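Local coordinates for protein zinc chaperone AztD (Citrobacter koseri, PDB 6CMK) that acts as a periplasmic zinc chaperone, binding zinc ions and handing one directly to the solute-binding protein AztC without forming a stable complex, at residues Y175-V180 and Q238-P243; L119-G125 and Q136-E141; S75-I79 and T91-A97. One frame throughout, in Å; residues are numbered along the deposited sequence.

The three contacts follow one another along a beta-propeller chain in the order 3, 2, 1. Interactions 2 and 3 share a sheet, in which strands 113-120 and 88-100 are neighbours; their centres are about 22 Å apart and their nearest atoms about 5 Å. Interaction 1 is further round, its centre about 23 Å from that of interaction 2 and about 25 Å from that of interaction 3. Interaction 2 borders zinc site 1, with the Asp139 side chain about 6 Å from a bound zinc ion. In interaction 3 the Ala97 side chain is about 9 Å from that of Asp106, a ligand of the transferable zinc of site 2.

Interaction 1: Y175-V180 and Q238-P243; sequences YDNYAV and QKNAAP
Pro243 is a bump wedged between two tyrosines. Its CB sits 4.2 Å from the centroid of the Tyr175 ring and only 12° off the ring normal, a CH-pi contact over the face, while its CD presses against CB of Tyr178 at 3.6 Å. One residue earlier, Ala242 CB covers a face of the Tyr178 ring, 3.9 Å from its centroid and displaced toward the rim. Gln238, the residue most covered, runs alongside Tyr175, CB 3.7 Å from CD1 and OE1 at the ring edge, its amide nearly upright to the ring (planes 85° apart). With CG anti to the backbone N (chi1 -177°) and the chain extended, that amide reaches Asp176. There Asp176 N donates to Gln238 OE1 (2.8 Å), and Gln238 NE2 returns a bond to Asp176 O (3.0 Å), each using a lone pair in the carbonyl plane. The same NE2 donates to Ala241 O at 2.9 Å, tying the loop to itself. Asp176 OD1 forms a salt bridge with Lys133. The contact thus joins the 172-174/178-183 hairpin of one sheet to the 232-237/244-249 connection of the next, and its chemistry implies a fixed amide: flipped, Gln238 would lose all three bonds.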
ATOM      1  N   TYR B 175      12.855   9.175 -10.530  1.00 14.63           N
ATOM      2  CA  TYR B 175      12.983   7.725 -10.669  1.00 13.52           C
ATOM      3  C   TYR B 175      14.208   7.241  -9.893  1.00 14.74           C
ATOM      4  O   TYR B 175      14.929   8.025  -9.282  1.00 15.06           O
ATOM      5  CB  TYR B 175      13.034   7.340 -12.155  1.00 15.01           C
ATOM      6  CG  TYR B 175      11.660   7.477 -12.748  1.00 12.42           C
ATOM      7  CD1 TYR B 175      10.710   6.500 -12.535  1.00 12.61           C
ATOM      8  CD2 TYR B 175      11.275   8.628 -13.417  1.00 14.15           C
ATOM      9  CE1 TYR B 175       9.441   6.621 -13.009  1.00 17.29           C
ATOM     10  CE2 TYR B 175       9.998   8.761 -13.896  1.00 13.77           C
ATOM     11  CZ  TYR B 175       9.076   7.751 -13.685  1.00 14.23           C
ATOM     12  OH  TYR B 175       7.780   7.869 -14.134  1.00 14.83           O
ATOM     13  N   ASP B 176      14.412   5.925  -9.873  1.00 16.79           N
ATOM     14  CA  ASP B 176      15.578   5.356  -9.204  1.00 15.93           C
ATOM     15  C   ASP B 176      16.795   5.598 -10.076  1.00 13.03           C
ATOM     16  O   ASP B 176      16.902   5.027 -11.165  1.00 16.27           O
ATOM     17  CB  ASP B 176      15.394   3.868  -8.958  1.00 13.13           C
ATOM     18  CG  ASP B 176      14.222   3.571  -8.065  1.00 15.69           C
ATOM     19  OD1 ASP B 176      13.962   4.371  -7.139  1.00 16.15           O
ATOM     20  OD2 ASP B 176      13.569   2.523  -8.293  1.00 18.68           O
ATOM     21  N   ASN B 177      17.696   6.454  -9.606  1.00 14.65           N
ATOM     22  CA  ASN B 177      18.962   6.765 -10.267  1.00 18.90           C
ATOM     23  C   ASN B 177      18.778   7.559 -11.553  1.00 17.73           C
ATOM     24  O   ASN B 177      19.766   7.761 -12.289  1.00 17.17           O
ATOM     25  CB  ASN B 177      19.749   5.482 -10.553  1.00 19.91           C
ATOM     26  CG  ASN B 177      19.966   4.651  -9.302  1.00 20.61           C
ATOM     27  OD1 ASN B 177      20.441   5.158  -8.295  1.00 32.02           O
ATOM     28  ND2 ASN B 177      19.578   3.381  -9.352  1.00 27.92           N
ATOM     29  N   TYR B 178      17.561   8.036 -11.828  1.00 17.21           N
ATOM     30  CA  TYR B 178      17.220   8.774 -13.040  1.00 15.40           C
ATOM     31  C   TYR B 178      16.110   9.770 -12.725  1.00 18.81           C
ATOM     32  O   TYR B 178      15.464   9.702 -11.677  1.00 18.47           O
ATOM     33  CB  TYR B 178      16.745   7.845 -14.165  1.00 16.45           C
ATOM     34  CG  TYR B 178      17.760   6.835 -14.637  1.00 14.88           C
ATOM     35  CD1 TYR B 178      18.695   7.169 -15.608  1.00 17.42           C
ATOM     36  CD2 TYR B 178      17.788   5.553 -14.117  1.00 15.49           C
ATOM     37  CE1 TYR B 178      19.628   6.246 -16.044  1.00 21.98           C
ATOM     38  CE2 TYR B 178      18.714   4.631 -14.543  1.00 18.83           C
ATOM     39  CZ  TYR B 178      19.630   4.985 -15.508  1.00 25.75           C
ATOM     40  OH  TYR B 178      20.554   4.070 -15.939  1.00 26.32           O
ATOM     41  N   ALA B 179      15.887  10.692 -13.660  1.00 16.99           N
ATOM     42  CA  ALA B 179      14.700  11.531 -13.665  1.00 14.56           C
ATOM     43  C   ALA B 179      14.239  11.686 -15.103  1.00 21.06           C
ATOM     44  O   ALA B 179      15.005  11.481 -16.044  1.00 19.70           O
ATOM     45  CB  ALA B 179      14.947  12.911 -13.045  1.00 18.51           C
ATOM     46  N   VAL B 180      12.964  12.017 -15.269  1.00 16.80           N
ATOM     47  CA  VAL B 180      12.431  12.456 -16.552  1.00 15.17           C
ATOM     48  C   VAL B 180      12.161  13.944 -16.435  1.00 18.33           C
ATOM     49  O   VAL B 180      11.462  14.381 -15.513  1.00 17.17           O
ATOM     50  CB  VAL B 180      11.152  11.695 -16.937  1.00 17.80           C
ATOM     51  CG1 VAL B 180      10.501  12.334 -18.171  1.00 16.70           C
ATOM     52  CG2 VAL B 180      11.478  10.229 -17.194  1.00 19.36           C
ATOM     53  N   GLN B 238       9.153   2.504 -14.702  1.00 14.39           N
ATOM     54  CA  GLN B 238      10.514   2.060 -14.427  1.00 14.15           C
ATOM     55  C   GLN B 238      10.463   0.716 -13.731  1.00 18.72           C
ATOM     56  O   GLN B 238       9.725   0.544 -12.757  1.00 18.84           O
ATOM     57  CB  GLN B 238      11.291   3.041 -13.546  1.00 16.53           C
ATOM     58  CG  GLN B 238      12.747   2.593 -13.340  1.00 15.38           C
ATOM     59  CD  GLN B 238      13.537   3.508 -12.435  1.00 15.04           C
ATOM     60  OE1 GLN B 238      13.020   4.039 -11.457  1.00 15.20           O
ATOM     61  NE2 GLN B 238      14.809   3.691 -12.759  1.00 16.71           N
ATOM     62  N   LYS B 239      11.268  -0.217 -14.216  1.00 19.04           N
ATOM     63  CA  LYS B 239      11.468  -1.462 -13.489  1.00 23.89           C
ATOM     64  C   LYS B 239      12.893  -1.478 -12.952  1.00 24.61           C
ATOM     65  O   LYS B 239      13.212  -0.688 -12.057  1.00 28.50           O
ATOM     66  CB  LYS B 239      11.104  -2.637 -14.389  1.00 25.77           C
ATOM     67  CG  LYS B 239       9.590  -2.644 -14.619  1.00 22.62           C
ATOM     68  CD  LYS B 239       9.112  -3.818 -15.439  1.00 32.49           C
ATOM     69  CE  LYS B 239       7.744  -3.532 -16.045  1.00 31.09           C
ATOM     70  NZ  LYS B 239       6.680  -3.343 -15.016  1.00 34.54           N
ATOM     71  N   ASN B 240      13.771  -2.326 -13.471  1.00 22.16           N
ATOM     72  CA  ASN B 240      15.110  -2.435 -12.905  1.00 25.16           C
ATOM     73  C   ASN B 240      16.169  -1.902 -13.862  1.00 29.17           C
ATOM     74  O   ASN B 240      17.312  -2.358 -13.861  1.00 34.69           O
ATOM     75  CB  ASN B 240      15.378  -3.877 -12.493  1.00 30.45           C
ATOM     76  CG  ASN B 240      14.634  -4.240 -11.218  1.00 26.48           C
ATOM     77  OD1 ASN B 240      14.722  -3.521 -10.220  1.00 28.44           O
ATOM     78  ND2 ASN B 240      13.871  -5.316 -11.258  1.00 27.34           N
ATOM     79  N   ALA B 241      15.790  -0.905 -14.652  1.00 21.01           N
ATOM     80  CA  ALA B 241      16.674  -0.251 -15.599  1.00 19.56           C
ATOM     81  C   ALA B 241      16.285   1.223 -15.639  1.00 21.18           C
ATOM     82  O   ALA B 241      15.625   1.747 -14.735  1.00 20.79           O
ATOM     83  CB  ALA B 241      16.586  -0.929 -16.974  1.00 31.77           C
ATOM     84  N   ALA B 242      16.695   1.917 -16.692  1.00 19.23           N
ATOM     85  CA  ALA B 242      16.275   3.290 -16.844  1.00 22.22           C
ATOM     86  C   ALA B 242      14.770   3.333 -17.085  1.00 17.19           C
ATOM     87  O   ALA B 242      14.187   2.367 -17.586  1.00 20.83           O
ATOM     88  CB  ALA B 242      17.010   3.956 -18.000  1.00 20.60           C
ATOM     89  N   PRO B 243      14.110   4.426 -16.712  1.00 17.86           N
ATOM     90  CA  PRO B 243      12.686   4.561 -17.041  1.00 16.13           C
ATOM     91  C   PRO B 243      12.472   4.469 -18.542  1.00 19.70           C
ATOM     92  O   PRO B 243      13.371   4.763 -19.341  1.00 19.99           O
ATOM     93  CB  PRO B 243      12.304   5.942 -16.496  1.00 19.90           C
ATOM     94  CG  PRO B 243      13.512   6.562 -15.964  1.00 20.64           C
ATOM     95  CD  PRO B 243      14.648   5.582 -15.980  1.00 18.41           C
TER
HETATM   96  O   HOH W   1      14.586   0.771 -10.082  1.00 37.03           O

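Interaction 2: L119-G125 and Q136-E141; sequences LTGKKPG and QWFDGE
Gln136 opens the second segment by packing CB against Leu119 CD1 at 3.7 Å. Its chain bends at chi2 (66°) and brings NE2 to Gly125 O, 3.1 Å away and well above that carbonyl's plane; the same nitrogen also donates to Trp137 O. Trp137 O is therefore gripped twice, its second donor being Gly125 N at 2.8 Å. Phe138 pairs with Pro124 as an antiparallel non-hydrogen-bonded pair, their CA atoms 4.0 Å apart. Its ring slots between the two arms of segment 119-125: CE2 meets Pro124 CB at 3.6 Å and Gly121 N at 3.3 Å, while Leu119 CB and Lys122 O lie at the ring edge. From a type I turn spanning Phe138 to Glu141, Asp139 N then donates to Lys123 O (2.8 Å), and Gly140 N to Lys122 O (2.9 Å). Asp139 OD2 accepts from His169 ND1, consistent with a second-shell residue orienting that zinc ligand. All this lies at the open end of hairpin 124-130/133-138, where strand 113-120 of one propeller sheet passes into the next; strand 143-148 touches Leu119, Trp137 and Phe138, whereas Val89 of strand 88-100 and Ile82 of strand 78-83 pack on Pro124 and Gln136 from the preceding sheet.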
ATOM      1  N   LEU B 119      13.121  24.495   0.350  1.00 20.23           N
ATOM      2  CA  LEU B 119      13.735  24.507  -0.969  1.00 20.67           C
ATOM      3  C   LEU B 119      13.605  25.911  -1.531  1.00 20.28           C
ATOM      4  O   LEU B 119      12.495  26.441  -1.615  1.00 24.70           O
ATOM      5  CB  LEU B 119      13.054  23.510  -1.908  1.00 21.62           C
ATOM      6  CG  LEU B 119      12.814  22.112  -1.344  1.00 22.31           C
ATOM      7  CD1 LEU B 119      12.060  21.266  -2.353  1.00 24.77           C
ATOM      8  CD2 LEU B 119      14.143  21.476  -0.970  1.00 22.67           C
ATOM      9  N   THR B 120      14.724  26.502  -1.936  1.00 22.69           N
ATOM     10  CA  THR B 120      14.712  27.873  -2.422  1.00 21.31           C
ATOM     11  C   THR B 120      15.201  27.951  -3.857  1.00 25.24           C
ATOM     12  O   THR B 120      16.088  27.200  -4.278  1.00 22.84           O
ATOM     13  CB  THR B 120      15.559  28.785  -1.536  1.00 30.81           C
ATOM     14  OG1 THR B 120      16.926  28.362  -1.583  1.00 36.60           O
ATOM     15  CG2 THR B 120      15.054  28.723  -0.107  1.00 29.25           C
ATOM     16  N   GLY B 121      14.575  28.845  -4.602  1.00 22.73           N
ATOM     17  CA  GLY B 121      14.937  29.110  -5.977  1.00 22.56           C
ATOM     18  C   GLY B 121      13.863  29.964  -6.597  1.00 23.57           C
ATOM     19  O   GLY B 121      12.776  30.151  -6.040  1.00 27.09           O
ATOM     20  N   LYS B 122      14.177  30.488  -7.774  1.00 25.68           N
ATOM     21  CA  LYS B 122      13.271  31.416  -8.436  1.00 24.75           C
ATOM     22  C   LYS B 122      12.058  30.689  -9.005  1.00 27.40           C
ATOM     23  O   LYS B 122      12.196  29.754  -9.799  1.00 25.92           O
ATOM     24  CB  LYS B 122      14.017  32.168  -9.536  1.00 25.52           C
ATOM     25  CG  LYS B 122      15.014  33.182  -8.975  1.00 52.70           C
ATOM     26  CD  LYS B 122      16.070  33.626  -9.990  1.00 57.41           C
ATOM     27  CE  LYS B 122      17.375  32.842  -9.834  1.00 47.24           C
ATOM     28  NZ  LYS B 122      18.589  33.617 -10.224  1.00 61.96           N
ATOM     29  N   LYS B 123      10.866  31.129  -8.587  1.00 23.28           N
ATOM     30  CA  LYS B 123       9.574  30.668  -9.099  1.00 22.29           C
ATOM     31  C   LYS B 123       9.393  29.152  -9.007  1.00 21.81           C
ATOM     32  O   LYS B 123       9.244  28.477 -10.037  1.00 23.35           O
ATOM     33  CB  LYS B 123       9.389  31.123 -10.552  1.00 28.47           C
ATOM     34  CG  LYS B 123       9.002  32.592 -10.683  1.00 42.35           C
ATOM     35  CD  LYS B 123       8.856  33.022 -12.139  1.00 60.06           C
ATOM     36  CE  LYS B 123      10.063  33.818 -12.618  1.00 71.39           C
ATOM     37  NZ  LYS B 123      10.221  35.106 -11.883  1.00 78.43           N
ATOM     38  N   PRO B 124       9.373  28.575  -7.808  1.00 24.64           N
ATOM     39  CA  PRO B 124       9.074  27.143  -7.715  1.00 20.91           C
ATOM     40  C   PRO B 124       7.746  26.843  -8.391  1.00 21.74           C
ATOM     41  O   PRO B 124       6.780  27.604  -8.273  1.00 22.93           O
ATOM     42  CB  PRO B 124       9.037  26.875  -6.207  1.00 24.33           C
ATOM     43  CG  PRO B 124       8.812  28.192  -5.579  1.00 23.34           C
ATOM     44  CD  PRO B 124       9.499  29.193  -6.479  1.00 25.31           C
ATOM     45  N   GLY B 125       7.732  25.757  -9.156  1.00 22.86           N
ATOM     46  CA  GLY B 125       6.561  25.356  -9.900  1.00 19.88           C
ATOM     47  C   GLY B 125       6.137  23.948  -9.551  1.00 18.77           C
ATOM     48  O   GLY B 125       5.836  23.668  -8.391  1.00 21.18           O
ATOM     49  N   GLN B 136      11.333  18.813  -7.208  1.00 16.48           N
ATOM     50  CA  GLN B 136      10.747  20.146  -7.187  1.00 14.80           C
ATOM     51  C   GLN B 136      11.306  20.942  -8.362  1.00 16.12           C
ATOM     52  O   GLN B 136      12.528  21.096  -8.486  1.00 19.48           O
ATOM     53  CB  GLN B 136      11.034  20.850  -5.858  1.00 16.20           C
ATOM     54  CG  GLN B 136      10.544  22.295  -5.796  1.00 16.87           C
ATOM     55  CD  GLN B 136       9.033  22.363  -5.852  1.00 15.67           C
ATOM     56  OE1 GLN B 136       8.348  21.775  -5.013  1.00 17.85           O
ATOM     57  NE2 GLN B 136       8.504  23.065  -6.840  1.00 17.78           N
ATOM     58  N   TRP B 137      10.415  21.430  -9.220  1.00 15.49           N
ATOM     59  CA  TRP B 137      10.786  22.277 -10.346  1.00 19.72           C
ATOM     60  C   TRP B 137      10.849  23.739  -9.928  1.00 16.98           C
ATOM     61  O   TRP B 137      10.072  24.201  -9.085  1.00 17.57           O
ATOM     62  CB  TRP B 137       9.783  22.119 -11.485  1.00 21.96           C
ATOM     63  CG  TRP B 137      10.260  22.676 -12.785  1.00 20.31           C
ATOM     64  CD1 TRP B 137      10.097  23.949 -13.255  1.00 20.30           C
ATOM     65  CD2 TRP B 137      10.981  21.964 -13.790  1.00 17.21           C
ATOM     66  NE1 TRP B 137      10.684  24.073 -14.499  1.00 21.75           N
ATOM     67  CE2 TRP B 137      11.233  22.863 -14.845  1.00 18.15           C
ATOM     68  CE3 TRP B 137      11.445  20.646 -13.897  1.00 19.69           C
ATOM     69  CZ2 TRP B 137      11.919  22.487 -15.993  1.00 21.84           C
ATOM     70  CZ3 TRP B 137      12.136  20.278 -15.043  1.00 22.38           C
ATOM     71  CH2 TRP B 137      12.356  21.196 -16.077  1.00 20.54           C
ATOM     72  N   PHE B 138      11.780  24.474 -10.538  1.00 17.91           N
ATOM     73  CA  PHE B 138      11.882  25.920 -10.354  1.00 22.19           C
ATOM     74  C   PHE B 138      11.882  26.567 -11.732  1.00 26.60           C
ATOM     75  O   PHE B 138      12.831  26.390 -12.502  1.00 21.07           O
ATOM     76  CB  PHE B 138      13.141  26.307  -9.565  1.00 22.52           C
ATOM     77  CG  PHE B 138      13.080  25.927  -8.115  1.00 20.67           C
ATOM     78  CD1 PHE B 138      13.445  24.656  -7.712  1.00 20.47           C
ATOM     79  CD2 PHE B 138      12.646  26.831  -7.161  1.00 19.86           C
ATOM     80  CE1 PHE B 138      13.382  24.290  -6.383  1.00 19.06           C
ATOM     81  CE2 PHE B 138      12.586  26.479  -5.829  1.00 21.73           C
ATOM     82  CZ  PHE B 138      12.953  25.197  -5.439  1.00 23.51           C
ATOM     83  N   ASP B 139      10.818  27.313 -12.034  1.00 19.15           N
ATOM     84  CA  ASP B 139      10.643  27.913 -13.352  1.00 19.67           C
ATOM     85  C   ASP B 139      11.739  28.912 -13.700  1.00 29.57           C
ATOM     86  O   ASP B 139      11.974  29.161 -14.888  1.00 28.90           O
ATOM     87  CB  ASP B 139       9.289  28.615 -13.433  1.00 26.02           C
ATOM     88  CG  ASP B 139       8.117  27.647 -13.463  1.00 33.12           C
ATOM     89  OD1 ASP B 139       8.326  26.417 -13.549  1.00 23.66           O
ATOM     90  OD2 ASP B 139       6.968  28.131 -13.400  1.00 33.10           O
ATOM     91  N   GLY B 140      12.399  29.506 -12.705  1.00 23.64           N
ATOM     92  CA  GLY B 140      13.423  30.505 -12.950  1.00 25.68           C
ATOM     93  C   GLY B 140      14.842  30.021 -12.767  1.00 29.96           C
ATOM     94  O   GLY B 140      15.770  30.837 -12.829  1.00 30.61           O
ATOM     95  N   GLU B 141      15.050  28.727 -12.552  1.00 22.40           N
ATOM     96  CA  GLU B 141      16.368  28.158 -12.346  1.00 25.22           C
ATOM     97  C   GLU B 141      16.682  27.226 -13.506  1.00 25.17           C
ATOM     98  O   GLU B 141      15.787  26.759 -14.211  1.00 32.05           O
ATOM     99  CB  GLU B 141      16.451  27.399 -11.014  1.00 26.94           C
ATOM    100  CG  GLU B 141      16.125  28.230  -9.772  1.00 26.43           C
ATOM    101  CD  GLU B 141      17.188  29.245  -9.430  1.00 36.09           C
ATOM    102  OE1 GLU B 141      18.357  29.042  -9.824  1.00 42.50           O
ATOM    103  OE2 GLU B 141      16.849  30.249  -8.768  1.00 28.02           O
TER

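Interaction 3: S75-I79 and T91-A97; sequences SGATI and TIASGIA
Ser94 OG reaches across to Gly76 O, donating a hydrogen bond of 2.7 Å that lies in the carbonyl plane on a lone pair. The hydroxyl stands between its own backbone N and carbonyl carbon (chi1 70°), and from there it also accepts from Ile96 N, closing an ST turn. One oxygen thus serves both the partner segment and its own bend. Beside it, Ser94 N donates to Ala77 O at 2.9 Å, but from above the carbonyl plane. Ala77 O takes a further hydrogen from water 3, which in turn accepts from Gly95 N. Ser75 closes a second ST turn, its OG accepting from Ala77 N.

Beyond these turns the chains run as the antiparallel hairpin of strands 78-83 and 88-100, part of one sheet of the beta-propeller. Thr78 and Ala93 form a non-hydrogen-bonded pair; Ile79 and Ile92 form a hydrogen-bonded one, with Ile79 N to Ile92 O and Ile92 N to Ile79 O both 2.8 Å. The first of these is nearly straight, at 170° on the hydrogen.

Ile79 and Ile92 project from the same sheet face and meet at CB, 4.0 Å apart. In both, CG1 is anti to the carbonyl carbon and CG2 anti to the backbone N, so the two branch alike from the touching carbons. Phe39 of strand 32-42 packs on both, and Val396 and Val398 of strand 392-403 touch Ile79. On the face carrying Thr78 and Ala93, Thr78 OG1 hydrogen-bonds Glu149 OE2, and Leu153 of helix 149-153 packs on Ala77 and Thr78. Water 2 joins the two turns, donating to Ser75 O and Ile96 O, each at 2.7 Å.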
ATOM      1  N   SER B  75       3.046   8.700   0.997  1.00 15.57           N
ATOM      2  CA  SER B  75       2.924   8.167   2.348  1.00 12.60           C
ATOM      3  C   SER B  75       1.969   8.984   3.195  1.00 17.86           C
ATOM      4  O   SER B  75       1.491   8.483   4.220  1.00 16.99           O
ATOM      5  CB  SER B  75       4.283   8.137   3.047  1.00 15.99           C
ATOM      6  OG  SER B  75       4.658   9.436   3.484  1.00 15.25           O
ATOM      7  N   GLY B  76       1.728  10.244   2.814  1.00 13.23           N
ATOM      8  CA  GLY B  76       0.967  11.183   3.603  1.00 13.46           C
ATOM      9  C   GLY B  76       1.700  11.779   4.785  1.00 14.04           C
ATOM     10  O   GLY B  76       1.092  12.537   5.549  1.00 15.72           O
ATOM     11  N   ALA B  77       2.982  11.467   4.970  1.00 14.01           N
ATOM     12  CA  ALA B  77       3.684  11.967   6.140  1.00 16.92           C
ATOM     13  C   ALA B  77       4.156  13.405   5.961  1.00 14.04           C
ATOM     14  O   ALA B  77       4.430  14.077   6.959  1.00 16.18           O
ATOM     15  CB  ALA B  77       4.877  11.069   6.476  1.00 17.36           C
ATOM     16  N   THR B  78       4.250  13.899   4.725  1.00 15.73           N
ATOM     17  CA  THR B  78       4.713  15.260   4.484  1.00 14.61           C
ATOM     18  C   THR B  78       3.769  15.984   3.542  1.00 14.05           C
ATOM     19  O   THR B  78       3.181  15.377   2.641  1.00 15.05           O
ATOM     20  CB  THR B  78       6.132  15.282   3.907  1.00 17.76           C
ATOM     21  OG1 THR B  78       6.175  14.558   2.676  1.00 20.39           O
ATOM     22  CG2 THR B  78       7.114  14.675   4.896  1.00 22.93           C
ATOM     23  N   ILE B  79       3.617  17.283   3.807  1.00 14.20           N
ATOM     24  CA  ILE B  79       2.883  18.241   2.995  1.00 16.14           C
ATOM     25  C   ILE B  79       3.892  19.279   2.535  1.00 14.52           C
ATOM     26  O   ILE B  79       4.666  19.787   3.349  1.00 16.20           O
ATOM     27  CB  ILE B  79       1.765  18.938   3.797  1.00 16.98           C
ATOM     28  CG1 ILE B  79       0.852  17.934   4.501  1.00 19.79           C
ATOM     29  CG2 ILE B  79       0.981  19.897   2.910  1.00 19.94           C
ATOM     30  CD1 ILE B  79       0.124  17.037   3.574  1.00 17.77           C
ATOM     31  N   THR B  91       7.952  22.831   4.076  1.00 17.64           N
ATOM     32  CA  THR B  91       7.639  21.428   4.293  1.00 16.10           C
ATOM     33  C   THR B  91       7.018  21.250   5.666  1.00 15.72           C
ATOM     34  O   THR B  91       7.526  21.771   6.662  1.00 15.63           O
ATOM     35  CB  THR B  91       8.896  20.579   4.153  1.00 25.83           C
ATOM     36  OG1 THR B  91       9.745  20.785   5.283  1.00 46.13           O
ATOM     37  CG2 THR B  91       9.630  20.994   2.903  1.00 24.38           C
ATOM     38  N   ILE B  92       5.926  20.495   5.708  1.00 20.86           N
ATOM     39  CA  ILE B  92       5.147  20.255   6.913  1.00 17.51           C
ATOM     40  C   ILE B  92       5.132  18.755   7.175  1.00 18.55           C
ATOM     41  O   ILE B  92       4.862  17.963   6.263  1.00 17.79           O
ATOM     42  CB  ILE B  92       3.711  20.793   6.754  1.00 17.76           C
ATOM     43  CG1 ILE B  92       3.713  22.321   6.660  1.00 21.11           C
ATOM     44  CG2 ILE B  92       2.813  20.337   7.908  1.00 21.12           C
ATOM     45  CD1 ILE B  92       2.401  22.905   6.131  1.00 23.69           C
ATOM     46  N   ALA B  93       5.410  18.366   8.415  1.00 16.36           N
ATOM     47  CA  ALA B  93       5.152  16.996   8.840  1.00 15.57           C
ATOM     48  C   ALA B  93       3.687  16.897   9.233  1.00 14.59           C
ATOM     49  O   ALA B  93       3.227  17.598  10.141  1.00 17.19           O
ATOM     50  CB  ALA B  93       6.058  16.589   9.997  1.00 19.69           C
ATOM     51  N   SER B  94       2.945  16.052   8.526  1.00 17.09           N
ATOM     52  CA  SER B  94       1.503  16.002   8.726  1.00 18.60           C
ATOM     53  C   SER B  94       1.140  15.520  10.121  1.00 16.04           C
ATOM     54  O   SER B  94       0.066  15.860  10.637  1.00 18.08           O
ATOM     55  CB  SER B  94       0.880  15.083   7.690  1.00 13.88           C
ATOM     56  OG  SER B  94       1.229  13.737   7.970  1.00 16.14           O
ATOM     57  N   GLY B  95       2.002  14.719  10.731  1.00 18.00           N
ATOM     58  CA  GLY B  95       1.712  14.132  12.015  1.00 17.61           C
ATOM     59  C   GLY B  95       0.944  12.833  11.944  1.00 17.89           C
ATOM     60  O   GLY B  95       0.522  12.328  12.988  1.00 22.20           O
ATOM     61  N   ILE B  96       0.720  12.292  10.749  1.00 18.70           N
ATOM     62  CA  ILE B  96       0.069  10.998  10.581  1.00 19.19           C
ATOM     63  C   ILE B  96       0.965  10.144   9.702  1.00 17.82           C
ATOM     64  O   ILE B  96       1.287  10.533   8.574  1.00 20.53           O
ATOM     65  CB  ILE B  96      -1.334  11.117   9.961  1.00 15.37           C
ATOM     66  CG1 ILE B  96      -2.241  11.967  10.859  1.00 15.49           C
ATOM     67  CG2 ILE B  96      -1.923   9.719   9.764  1.00 16.47           C
ATOM     68  CD1 ILE B  96      -3.607  12.295  10.256  1.00 16.04           C
ATOM     69  N   ALA B  97       1.368   8.984  10.214  1.00 19.30           N
ATOM     70  CA  ALA B  97       2.187   8.068   9.450  1.00 16.12           C
ATOM     71  C   ALA B  97       1.781   6.641   9.792  1.00 15.66           C
ATOM     72  O   ALA B  97       1.218   6.374  10.858  1.00 19.90           O
ATOM     73  CB  ALA B  97       3.681   8.297   9.725  1.00 20.74           C
TER
HETATM   74  O   HOH W   2       0.108   9.305   6.438  1.00 21.60           O
HETATM   75  O   HOH W   3       4.462  13.409   9.704  1.00 20.00           O